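Local atomic coordinates of beta-ketoacyl-[acyl-carrier-protein] synthase FabY (Pseudomonas aeruginosa, PDB entry 4CW4), a protein that condenses acetyl-CoA with malonyl-ACP to make acetoacetyl-ACP, the primer of bacterial fatty acid biosynthesis. Residues 52-57 against 87-92. Residues are numbered along the deposited sequence; the frame is centred on the assembly and turned at random. Where two conformers were deposited one is given.
Sequences VMMKLV and ASTLVR
Met54 and Ser88, whose CA atoms at 8.6 Å are the nearest pair between 52-57 and 87-92, belong to two turns that each follow a helix, and no hydrogen bond joins the two backbones. Met54 makes the contact from its side, reaching the CB and carbonyl oxygen of Ser88 and the methyl of Thr89. Its chain runs out extended through chi2 (167°) and then bends at chi3 (77°), which sets the terminal methyl against Ser88: CE lies 3.3 Å from Ser88 CB, tighter than usual for two carbons, and 3.6 Å from Ser88 O. The sulfur behind it packs more loosely, with Met54 SD 4.2 Å from Thr89 CG2, and the two side chains cross at about a right angle. Thr89 OG1 is hydrogen-bonded to Ile85 O and Arg32 NE. Met54 is buried, and Ile85 and Pro174 also touch it. On the other segment, Ser88 O stands over the centre of the Arg92 guanidinium, 3.1 Å above its plane. Arg92 NH1 donates to a lone pair of Leu90 O at 2.8 Å, the acceptor lying close to the guanidinium plane, and Arg92 NE forms a salt bridge with Glu95. The positive phi of Lys55 (65°) and the bonds back into the last turn identify a Schellman motif ending helix 40-53; Met54, just before Lys55, packs this C-terminal turn against the one leaving helix 74-87, away from the ketosynthase active site.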
# COMPACT_ATOMS: atom_id res chain seq x y z
N VAL A 52 1.25 -10.04 33.98
CA VAL A 52 0.75 -8.68 34.18
C VAL A 52 -0.02 -8.21 32.96
O VAL A 52 -1.12 -7.65 33.07
CB VAL A 52 1.91 -7.71 34.49
CG1 VAL A 52 1.42 -6.25 34.48
CG2 VAL A 52 2.53 -8.05 35.84
N MET A 53 0.54 -8.45 31.77
CA MET A 53 -0.11 -8.07 30.51
C MET A 53 -1.49 -8.68 30.39
O MET A 53 -2.43 -8.05 29.87
CB MET A 53 0.70 -8.55 29.30
CG MET A 53 1.88 -7.68 28.93
SD MET A 53 2.95 -8.45 27.71
CE MET A 53 1.91 -8.38 26.25
N MET A 54 -1.60 -9.92 30.85
CA MET A 54 -2.81 -10.73 30.69
C MET A 54 -3.80 -10.53 31.85
O MET A 54 -4.88 -11.13 31.86
CB MET A 54 -2.41 -12.20 30.59
CG MET A 54 -1.55 -12.49 29.33
SD MET A 54 -0.72 -14.07 29.28
CE MET A 54 -2.06 -15.15 28.85
N LYS A 55 -3.43 -9.68 32.80
CA LYS A 55 -4.25 -9.39 33.98
C LYS A 55 -4.46 -10.60 34.89
O LYS A 55 -5.46 -10.67 35.62
CB LYS A 55 -5.62 -8.83 33.58
CG LYS A 55 -5.62 -7.82 32.45
CD LYS A 55 -5.11 -6.47 32.87
CE LYS A 55 -5.66 -5.39 31.94
NZ LYS A 55 -4.90 -4.13 32.09
N LEU A 56 -3.52 -11.53 34.88
CA LEU A 56 -3.57 -12.69 35.76
C LEU A 56 -3.02 -12.37 37.15
O LEU A 56 -3.41 -12.97 38.14
CB LEU A 56 -2.79 -13.85 35.15
CG LEU A 56 -3.42 -14.44 33.88
CD1 LEU A 56 -2.48 -15.42 33.23
CD2 LEU A 56 -4.77 -15.11 34.20
N VAL A 57 -2.09 -11.42 37.19
CA VAL A 57 -1.59 -10.91 38.46
C VAL A 57 -1.61 -9.40 38.42
O VAL A 57 -1.59 -8.81 37.35
CB VAL A 57 -0.16 -11.40 38.81
CG1 VAL A 57 -0.08 -12.93 38.83
CG2 VAL A 57 0.87 -10.83 37.88
N ALA A 87 -1.37 -21.54 27.60
CA ALA A 87 -2.60 -21.84 26.88
C ALA A 87 -3.23 -20.60 26.24
O ALA A 87 -4.03 -20.73 25.31
CB ALA A 87 -3.61 -22.54 27.81
N SER A 88 -2.89 -19.42 26.75
CA SER A 88 -3.49 -18.16 26.32
C SER A 88 -2.52 -17.26 25.53
O SER A 88 -2.72 -16.05 25.41
CB SER A 88 -4.03 -17.40 27.52
OG SER A 88 -5.13 -18.07 28.09
N THR A 89 -1.48 -17.89 25.00
CA THR A 89 -0.54 -17.26 24.10
C THR A 89 -0.35 -18.17 22.88
O THR A 89 -0.79 -19.32 22.89
CB THR A 89 0.82 -17.02 24.78
OG1 THR A 89 1.26 -18.22 25.43
CG2 THR A 89 0.73 -15.88 25.78
N LEU A 90 0.30 -17.63 21.85
CA LEU A 90 0.65 -18.35 20.63
C LEU A 90 -0.60 -18.69 19.81
O LEU A 90 -1.71 -18.25 20.12
CB LEU A 90 1.52 -19.58 20.91
CG LEU A 90 2.82 -19.31 21.68
CD1 LEU A 90 3.67 -20.55 21.69
CD2 LEU A 90 3.61 -18.13 21.09
N VAL A 91 -0.40 -19.43 18.72
CA VAL A 91 -1.52 -19.91 17.91
C VAL A 91 -2.45 -20.77 18.77
O VAL A 91 -2.01 -21.63 19.53
CB VAL A 91 -1.01 -20.75 16.71
CG1 VAL A 91 -2.17 -21.44 15.99
CG2 VAL A 91 -0.22 -19.88 15.77
N ARG A 92 -3.76 -20.53 18.66
CA ARG A 92 -4.76 -21.27 19.44
C ARG A 92 -6.15 -21.02 18.87
O ARG A 92 -6.29 -20.21 17.95
CB ARG A 92 -4.70 -20.84 20.92
CG ARG A 92 -4.88 -19.35 21.17
CD ARG A 92 -4.34 -18.96 22.55
NE ARG A 92 -4.76 -17.61 22.95
CZ ARG A 92 -4.17 -16.48 22.57
NH1 ARG A 92 -3.08 -16.49 21.81
NH2 ARG A 92 -4.68 -15.33 22.98